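Local coordinates for protein putative chitobiase (Bacteroides thetaiotaomicron, PDB 3HNM) that is of unknown function but probably binds carbohydrate through an F5/8 type C domain, at residues Val68-Lys73 and Gln135-Arg140; Val6-Asp11 and Thr76-Gly81. All coordinates share one frame; numbering follows the deposited sequence.

Interaction 1: Val68-Lys73 and Gln135-Arg140; sequences VFDMGK and QARYIR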
ATOM      1  N   VAL A  68       6.975   1.884  -3.507  1.00 33.36           N
ATOM      2  CA  VAL A  68       7.761   0.747  -3.956  1.00 35.38           C
ATOM      3  C   VAL A  68       8.292   0.006  -2.744  1.00 35.85           C
ATOM      4  O   VAL A  68       9.298   0.397  -2.160  1.00 36.88           O
ATOM      5  CB  VAL A  68       8.943   1.216  -4.819  1.00 36.47           C
ATOM      6  CG1 VAL A  68       9.691   0.022  -5.378  1.00 37.15           C
ATOM      7  CG2 VAL A  68       8.439   2.129  -5.923  1.00 36.20           C
ATOM      8  N   PHE A  69       7.613  -1.065  -2.363  1.00 36.58           N
ATOM      9  CA  PHE A  69       8.017  -1.838  -1.196  1.00 37.02           C
ATOM     10  C   PHE A  69       9.119  -2.826  -1.494  1.00 37.63           C
ATOM     11  O   PHE A  69       9.058  -3.537  -2.485  1.00 38.55           O
ATOM     12  CB  PHE A  69       6.813  -2.588  -0.669  1.00 36.07           C
ATOM     13  CG  PHE A  69       5.630  -1.715  -0.446  1.00 36.33           C
ATOM     14  CD1 PHE A  69       5.612  -0.813   0.610  1.00 35.95           C
ATOM     15  CD2 PHE A  69       4.532  -1.779  -1.294  1.00 35.72           C
ATOM     16  CE1 PHE A  69       4.514   0.005   0.818  1.00 36.32           C
ATOM     17  CE2 PHE A  69       3.426  -0.961  -1.091  1.00 35.58           C
ATOM     18  CZ  PHE A  69       3.417  -0.068  -0.035  1.00 35.18           C
ATOM     19  N   ASP A  70      10.130  -2.879  -0.636  1.00 39.57           N
ATOM     20  CA  ASP A  70      11.219  -3.834  -0.832  1.00 41.18           C
ATOM     21  C   ASP A  70      11.080  -4.974   0.183  1.00 41.98           C
ATOM     22  O   ASP A  70      11.485  -4.831   1.332  1.00 40.64           O
ATOM     23  CB  ASP A  70      12.579  -3.157  -0.654  1.00 40.84           C
ATOM     24  CG  ASP A  70      13.724  -4.094  -0.962  1.00 42.49           C
ATOM     25  OD1 ASP A  70      13.487  -5.323  -0.894  1.00 42.56           O
ATOM     26  OD2 ASP A  70      14.848  -3.616  -1.263  1.00 42.56           O
HETATM   27  N   MSE A  71      10.534  -6.111  -0.245  1.00 44.27           N
HETATM   28  CA  MSE A  71      10.323  -7.247   0.653  1.00 46.63           C
HETATM   29  C   MSE A  71      11.590  -7.902   1.178  1.00 46.72           C
HETATM   30  O   MSE A  71      11.516  -8.838   1.975  1.00 46.14           O
HETATM   31  CB  MSE A  71       9.455  -8.294  -0.029  1.00 48.87           C
HETATM   32  CG  MSE A  71       8.017  -7.871  -0.199  1.00 55.18           C
HETATM   33 SE   MSE A  71       6.995  -9.116  -1.303  1.00 62.03          SE
HETATM   34  CE  MSE A  71       6.563 -10.447   0.058  1.00 62.78           C
ATOM     35  N   GLY A  72      12.742  -7.412   0.727  1.00 47.06           N
ATOM     36  CA  GLY A  72      14.014  -7.947   1.181  1.00 48.41           C
ATOM     37  C   GLY A  72      14.530  -9.096   0.340  1.00 49.85           C
ATOM     38  O   GLY A  72      15.621  -9.028  -0.234  1.00 50.64           O
ATOM     39  N   LYS A  73      13.743 -10.162   0.266  1.00 49.40           N
ATOM     40  CA  LYS A  73      14.128 -11.330  -0.503  1.00 48.80           C
ATOM     41  C   LYS A  73      13.127 -11.564  -1.639  1.00 48.42           C
ATOM     42  O   LYS A  73      12.263 -10.726  -1.873  1.00 49.59           O
ATOM     43  CB  LYS A  73      14.212 -12.549   0.420  1.00 48.13           C
ATOM     44  CG  LYS A  73      13.455 -12.407   1.730  1.00 47.29           C
ATOM     45  CD  LYS A  73      13.685 -13.645   2.591  1.00 48.35           C
ATOM     46  CE  LYS A  73      13.369 -13.416   4.073  1.00 48.39           C
ATOM     47  NZ  LYS A  73      14.244 -12.378   4.712  1.00 48.28           N
ATOM     48  N   GLN A 135       6.868 -14.103  -9.688  1.00 45.96           N
ATOM     49  CA  GLN A 135       8.059 -13.995  -8.857  1.00 46.75           C
ATOM     50  C   GLN A 135       8.413 -12.533  -8.692  1.00 45.63           C
ATOM     51  O   GLN A 135       8.498 -11.797  -9.675  1.00 45.42           O
ATOM     52  CB  GLN A 135       9.243 -14.706  -9.510  1.00 49.69           C
ATOM     53  CG  GLN A 135       9.065 -16.196  -9.716  1.00 54.16           C
ATOM     54  CD  GLN A 135      10.360 -16.876 -10.163  1.00 56.36           C
ATOM     55  OE1 GLN A 135      10.387 -18.091 -10.408  1.00 57.64           O
ATOM     56  NE2 GLN A 135      11.445 -16.093 -10.268  1.00 55.39           N
ATOM     57  N   ALA A 136       8.632 -12.118  -7.446  1.00 44.03           N
ATOM     58  CA  ALA A 136       8.971 -10.730  -7.171  1.00 42.80           C
ATOM     59  C   ALA A 136       9.747 -10.488  -5.880  1.00 41.63           C
ATOM     60  O   ALA A 136       9.717 -11.293  -4.952  1.00 41.02           O
ATOM     61  CB  ALA A 136       7.701  -9.886  -7.169  1.00 42.14           C
ATOM     62  N   ARG A 137      10.449  -9.357  -5.860  1.00 41.47           N
ATOM     63  CA  ARG A 137      11.240  -8.892  -4.726  1.00 40.66           C
ATOM     64  C   ARG A 137      10.657  -7.548  -4.314  1.00 40.08           C
ATOM     65  O   ARG A 137      10.475  -7.269  -3.129  1.00 40.49           O
ATOM     66  CB  ARG A 137      12.697  -8.690  -5.141  1.00 41.68           C
ATOM     67  CG  ARG A 137      13.475  -7.721  -4.263  1.00 41.90           C
ATOM     68  CD  ARG A 137      13.927  -8.363  -2.972  1.00 43.46           C
ATOM     69  NE  ARG A 137      14.709  -7.450  -2.135  1.00 45.74           N
ATOM     70  CZ  ARG A 137      15.867  -6.893  -2.487  1.00 46.07           C
ATOM     71  NH1 ARG A 137      16.403  -7.141  -3.676  1.00 46.74           N
ATOM     72  NH2 ARG A 137      16.495  -6.092  -1.639  1.00 45.57           N
ATOM     73  N   TYR A 138      10.369  -6.720  -5.316  1.00 38.33           N
ATOM     74  CA  TYR A 138       9.807  -5.385  -5.102  1.00 38.12           C
ATOM     75  C   TYR A 138       8.356  -5.285  -5.564  1.00 36.39           C
ATOM     76  O   TYR A 138       7.973  -5.902  -6.546  1.00 38.45           O
ATOM     77  CB  TYR A 138      10.633  -4.368  -5.870  1.00 39.78           C
ATOM     78  CG  TYR A 138      12.097  -4.467  -5.568  1.00 41.51           C
ATOM     79  CD1 TYR A 138      12.647  -3.802  -4.478  1.00 41.57           C
ATOM     80  CD2 TYR A 138      12.939  -5.212  -6.381  1.00 42.04           C
ATOM     81  CE1 TYR A 138      14.005  -3.871  -4.210  1.00 42.85           C
ATOM     82  CE2 TYR A 138      14.297  -5.288  -6.121  1.00 43.61           C
ATOM     83  CZ  TYR A 138      14.825  -4.617  -5.042  1.00 43.49           C
ATOM     84  OH  TYR A 138      16.176  -4.676  -4.815  1.00 44.93           O
ATOM     85  N   ILE A 139       7.557  -4.504  -4.855  1.00 33.07           N
ATOM     86  CA  ILE A 139       6.164  -4.321  -5.211  1.00 30.64           C
ATOM     87  C   ILE A 139       5.940  -2.845  -5.454  1.00 31.30           C
ATOM     88  O   ILE A 139       6.625  -2.001  -4.869  1.00 33.72           O
ATOM     89  CB  ILE A 139       5.227  -4.754  -4.088  1.00 29.06           C
ATOM     90  CG1 ILE A 139       5.282  -6.274  -3.929  1.00 28.69           C
ATOM     91  CG2 ILE A 139       3.810  -4.246  -4.374  1.00 27.28           C
ATOM     92  CD1 ILE A 139       4.498  -6.822  -2.724  1.00 26.67           C
ATOM     93  N   ARG A 140       4.987  -2.521  -6.316  1.00 28.26           N
ATOM     94  CA  ARG A 140       4.709  -1.131  -6.597  1.00 24.61           C
ATOM     95  C   ARG A 140       3.213  -0.913  -6.561  1.00 23.77           C
ATOM     96  O   ARG A 140       2.492  -1.364  -7.441  1.00 25.20           O
ATOM     97  CB  ARG A 140       5.287  -0.747  -7.951  1.00 22.91           C
ATOM     98  CG  ARG A 140       5.104   0.704  -8.259  1.00 23.11           C
ATOM     99  CD  ARG A 140       6.346   1.267  -8.865  1.00 23.33           C
ATOM    100  NE  ARG A 140       6.357   1.127 -10.309  1.00 23.79           N
ATOM    101  CZ  ARG A 140       7.434   1.307 -11.061  1.00 25.63           C
ATOM    102  NH1 ARG A 140       8.600   1.636 -10.516  1.00 25.95           N
ATOM    103  NH2 ARG A 140       7.346   1.161 -12.370  1.00 28.81           N
TER
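Arg-137, Ile-139 and Val-68 bury the most surface where strand 65-71 runs antiparallel to strand 138-146 in the five-stranded sheet of this F5/8 type C beta-sandwich. Phe-69 and Ile-139 form a hydrogen-bonded pair, with Ile-139 N to Phe-69 O at 3.0 Å and Phe-69 N to Ile-139 O at 2.9 Å. On the face turned to the other sheet, Ile-139 divides its branches: CG2 lies at the edge of the Phe-69 ring, 4.0 Å from CD2, while CD1 meets SE of Met-71 (selenomethionine) at 3.7 Å. On the other face CG2 of Val-68 packs alongside CD of Arg-140, whose guanidinium pairs with Glu-103. Arg-137 sits in a classic beta bulge with Tyr-138, opposite Ser-105. Its chain, bent at chi2 (79°), forms a salt bridge from NE to OD1 of Asp-70 at 2.7 Å, weak as a hydrogen bond, the carboxylate and guanidinium planes turned 60° apart. An alanine in place of Arg-137 would probably leave Asp-70 without this positive mate. OD1 of Asp-70 also accepts from N of Gly-72 (2.7 Å), making an Asx turn. One carboxylate oxygen thus joins the turn after strand 65-71 to the bulge, its charge probably partly balanced by the guanidinium.

Interaction 2: Val6-Asp11 and Thr76-Gly81; sequences VKFQPD and TLFRFG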
ATOM      1  N   VAL A   6      -8.819 -20.710  -5.572  1.00 55.40           N
ATOM      2  CA  VAL A   6      -9.847 -21.137  -4.601  1.00 55.86           C
ATOM      3  C   VAL A   6      -9.473 -20.699  -3.186  1.00 56.06           C
ATOM      4  O   VAL A   6      -8.404 -20.124  -2.973  1.00 55.13           O
ATOM      5  CB  VAL A   6     -10.073 -22.706  -4.568  1.00 54.96           C
ATOM      6  CG1 VAL A   6     -10.440 -23.215  -5.954  1.00 54.21           C
ATOM      7  CG2 VAL A   6      -8.844 -23.426  -4.015  1.00 52.24           C
ATOM      8  N   LYS A   7     -10.356 -20.988  -2.230  1.00 56.66           N
ATOM      9  CA  LYS A   7     -10.146 -20.614  -0.830  1.00 57.54           C
ATOM     10  C   LYS A   7      -8.912 -21.272  -0.182  1.00 59.07           C
ATOM     11  O   LYS A   7      -9.000 -22.336   0.436  1.00 58.45           O
ATOM     12  CB  LYS A   7     -11.400 -20.925  -0.007  1.00 56.44           C
ATOM     13  CG  LYS A   7     -11.689 -22.418   0.163  1.00 56.29           C
ATOM     14  CD  LYS A   7     -11.321 -22.922   1.570  1.00 56.08           C
ATOM     15  CE  LYS A   7     -12.199 -22.253   2.650  1.00 56.31           C
ATOM     16  NZ  LYS A   7     -11.971 -22.729   4.057  1.00 53.76           N
ATOM     17  N   PHE A   8      -7.765 -20.605  -0.331  1.00 61.31           N
ATOM     18  CA  PHE A   8      -6.483 -21.045   0.221  1.00 62.25           C
ATOM     19  C   PHE A   8      -6.308 -20.462   1.638  1.00 63.05           C
ATOM     20  O   PHE A   8      -6.031 -21.199   2.591  1.00 65.15           O
ATOM     21  CB  PHE A   8      -5.333 -20.579  -0.689  1.00 61.80           C
ATOM     22  CG  PHE A   8      -3.990 -21.152  -0.319  1.00 62.84           C
ATOM     23  CD1 PHE A   8      -2.809 -20.528  -0.730  1.00 63.76           C
ATOM     24  CD2 PHE A   8      -3.902 -22.325   0.430  1.00 62.58           C
ATOM     25  CE1 PHE A   8      -1.558 -21.064  -0.388  1.00 64.50           C
ATOM     26  CE2 PHE A   8      -2.662 -22.873   0.777  1.00 62.89           C
ATOM     27  CZ  PHE A   8      -1.486 -22.245   0.366  1.00 63.78           C
ATOM     28  N   GLN A   9      -6.474 -19.145   1.768  1.00 62.16           N
ATOM     29  CA  GLN A   9      -6.355 -18.448   3.057  1.00 61.84           C
ATOM     30  C   GLN A   9      -5.047 -18.641   3.844  1.00 60.90           C
ATOM     31  O   GLN A   9      -5.082 -18.882   5.051  1.00 60.43           O
ATOM     32  CB  GLN A   9      -7.520 -18.825   3.978  1.00 62.07           C
ATOM     33  CG  GLN A   9      -8.786 -17.990   3.823  1.00 65.13           C
ATOM     34  CD  GLN A   9      -9.758 -18.551   2.781  1.00 67.71           C
ATOM     35  OE1 GLN A   9      -9.478 -18.530   1.575  1.00 68.74           O
ATOM     36  NE2 GLN A   9     -10.907 -19.062   3.248  1.00 67.88           N
ATOM     37  N   PRO A  10      -3.880 -18.544   3.182  1.00 60.33           N
ATOM     38  CA  PRO A  10      -2.638 -18.723   3.942  1.00 59.63           C
ATOM     39  C   PRO A  10      -2.418 -17.463   4.771  1.00 58.51           C
ATOM     40  O   PRO A  10      -3.361 -16.705   5.039  1.00 58.34           O
ATOM     41  CB  PRO A  10      -1.586 -18.912   2.852  1.00 59.92           C
ATOM     42  CG  PRO A  10      -2.079 -18.005   1.771  1.00 61.06           C
ATOM     43  CD  PRO A  10      -3.595 -18.215   1.772  1.00 60.83           C
ATOM     44  N   ASP A  11      -1.177 -17.218   5.163  1.00 57.89           N
ATOM     45  CA  ASP A  11      -0.899 -16.036   5.963  1.00 57.68           C
ATOM     46  C   ASP A  11       0.100 -15.094   5.299  1.00 56.64           C
ATOM     47  O   ASP A  11       1.151 -15.519   4.839  1.00 56.66           O
ATOM     48  CB  ASP A  11      -0.386 -16.457   7.340  1.00 59.57           C
ATOM     49  CG  ASP A  11      -0.510 -15.356   8.363  1.00 61.37           C
ATOM     50  OD1 ASP A  11      -1.666 -14.990   8.705  1.00 60.79           O
ATOM     51  OD2 ASP A  11       0.550 -14.853   8.815  1.00 63.45           O
ATOM     52  N   THR A  76       6.925 -15.419  -4.460  1.00 45.41           N
ATOM     53  CA  THR A  76       6.056 -15.702  -5.604  1.00 46.43           C
ATOM     54  C   THR A  76       4.652 -15.265  -5.168  1.00 47.44           C
ATOM     55  O   THR A  76       3.888 -16.069  -4.647  1.00 48.71           O
ATOM     56  CB  THR A  76       6.057 -17.220  -5.981  1.00 45.33           C
ATOM     57  OG1 THR A  76       7.400 -17.662  -6.238  1.00 43.23           O
ATOM     58  CG2 THR A  76       5.231 -17.452  -7.239  1.00 43.89           C
ATOM     59  N   LEU A  77       4.317 -13.993  -5.382  1.00 46.96           N
ATOM     60  CA  LEU A  77       3.021 -13.456  -4.948  1.00 46.78           C
ATOM     61  C   LEU A  77       1.776 -14.159  -5.481  1.00 47.41           C
ATOM     62  O   LEU A  77       1.627 -14.352  -6.685  1.00 47.62           O
ATOM     63  CB  LEU A  77       2.905 -11.962  -5.292  1.00 46.52           C
ATOM     64  CG  LEU A  77       3.945 -10.953  -4.802  1.00 45.35           C
ATOM     65  CD1 LEU A  77       4.290 -11.210  -3.339  1.00 45.25           C
ATOM     66  CD2 LEU A  77       5.178 -11.078  -5.659  1.00 46.66           C
ATOM     67  N   PHE A  78       0.876 -14.526  -4.573  1.00 47.90           N
ATOM     68  CA  PHE A  78      -0.376 -15.174  -4.956  1.00 48.91           C
ATOM     69  C   PHE A  78      -1.463 -14.119  -4.883  1.00 48.18           C
ATOM     70  O   PHE A  78      -2.323 -14.039  -5.753  1.00 48.37           O
ATOM     71  CB  PHE A  78      -0.754 -16.311  -3.999  1.00 51.51           C
ATOM     72  CG  PHE A  78       0.331 -17.307  -3.773  1.00 53.54           C
ATOM     73  CD1 PHE A  78       1.075 -17.800  -4.843  1.00 55.77           C
ATOM     74  CD2 PHE A  78       0.605 -17.758  -2.487  1.00 54.46           C
ATOM     75  CE1 PHE A  78       2.095 -18.736  -4.638  1.00 59.22           C
ATOM     76  CE2 PHE A  78       1.616 -18.688  -2.256  1.00 57.99           C
ATOM     77  CZ  PHE A  78       2.369 -19.183  -3.337  1.00 59.85           C
ATOM     78  N   ARG A  79      -1.425 -13.320  -3.818  1.00 48.21           N
ATOM     79  CA  ARG A  79      -2.399 -12.250  -3.624  1.00 48.43           C
ATOM     80  C   ARG A  79      -1.717 -10.986  -3.137  1.00 46.98           C
ATOM     81  O   ARG A  79      -0.529 -10.992  -2.817  1.00 46.48           O
ATOM     82  CB  ARG A  79      -3.480 -12.648  -2.613  1.00 49.10           C
ATOM     83  CG  ARG A  79      -4.387 -13.777  -3.064  1.00 52.07           C
ATOM     84  CD  ARG A  79      -5.671 -13.802  -2.246  1.00 54.67           C
ATOM     85  NE  ARG A  79      -6.144 -15.162  -1.996  1.00 56.10           N
ATOM     86  CZ  ARG A  79      -5.536 -16.023  -1.184  1.00 57.73           C
ATOM     87  NH1 ARG A  79      -4.430 -15.665  -0.539  1.00 58.31           N
ATOM     88  NH2 ARG A  79      -6.035 -17.240  -1.020  1.00 58.44           N
ATOM     89  N   PHE A  80      -2.496  -9.907  -3.093  1.00 46.13           N
ATOM     90  CA  PHE A  80      -2.040  -8.595  -2.643  1.00 43.83           C
ATOM     91  C   PHE A  80      -3.273  -7.791  -2.255  1.00 42.37           C
ATOM     92  O   PHE A  80      -4.341  -7.953  -2.841  1.00 42.24           O
ATOM     93  CB  PHE A  80      -1.279  -7.881  -3.768  1.00 44.16           C
ATOM     94  CG  PHE A  80      -0.903  -6.457  -3.448  1.00 43.72           C
ATOM     95  CD1 PHE A  80      -1.842  -5.435  -3.547  1.00 42.53           C
ATOM     96  CD2 PHE A  80       0.380  -6.146  -3.014  1.00 43.40           C
ATOM     97  CE1 PHE A  80      -1.513  -4.131  -3.212  1.00 41.54           C
ATOM     98  CE2 PHE A  80       0.717  -4.841  -2.677  1.00 42.40           C
ATOM     99  CZ  PHE A  80      -0.232  -3.834  -2.775  1.00 41.50           C
ATOM    100  N   GLY A  81      -3.132  -6.928  -1.262  1.00 41.16           N
ATOM    101  CA  GLY A  81      -4.264  -6.123  -0.850  1.00 39.59           C
ATOM    102  C   GLY A  81      -3.843  -5.063   0.135  1.00 38.68           C
ATOM    103  O   GLY A  81      -2.673  -4.970   0.490  1.00 38.38           O
TER
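The guanidinium of Arg-79 meets Phe-8, Gln-9 and Pro-10 with no hydrogen bond across the contact. The contact lies on the surface of the F5/8 type C beta-sandwich, where the irregular N-terminal segment 6-11 lies against strand 74-83 of the four-stranded sheet. Arg-79 has the largest share of the buried surface. Its CG stands anti to the carbonyl carbon (chi1 -66°), and the chain bends at chi3 before the planar group reaches the segment. NH2 comes 3.4 Å from CB of Phe-8, which lies at the guanidinium edge. The same NH2 is 3.4 Å from Gln-9 N; both are donors, so this approach gives no bond. The arginine finds its stronger partners on the sheet: NE belongs to a salt bridge with Asp-130, and Trp-163 makes a cation-pi contact. Trp-163 also touches Pro-10, so proline and arginine share one aromatic neighbour.

Phe-8 makes a second, looser contact. Its CG is anti to the backbone N (chi1 -171°), and the ring meets Phe-78 through CE1, 4.4 Å from CE2 of that ring. CE2 lies near the plane of the Phe-8 ring, at its edge. Within the segment, CB of Pro-10 sits over one face of the Phe-8 ring, offset toward the rim. The proline also borders the guanidinium in plane, at its edge, where CD of Pro-10 lies 3.5 Å from NH1 of Arg-79.

Overall arrangement
From the N terminus, segment 6-11 comes first and lies against 76-81, so interaction 2 closes a loop that contains strands 20-23, 53-54 and 65-71. Interaction 1 begins inside that loop, at 68-73, and closes at 135-140, beyond it; the two contacts therefore cross. Interaction 1 pairs neighbouring strands of the five-stranded sheet and reaches the corner between strands 127-136 and 138-146, whereas interaction 2 lays the N-terminal segment on the four-stranded sheet. Their centres are about 16 Å apart, yet they touch: Leu-77 packs on Ala-136 of the neighbouring strand and on Met-71 of the other sheet, and Phe-80 on Ile-139. Together they link both sheets of the sandwich and the N-terminal segment.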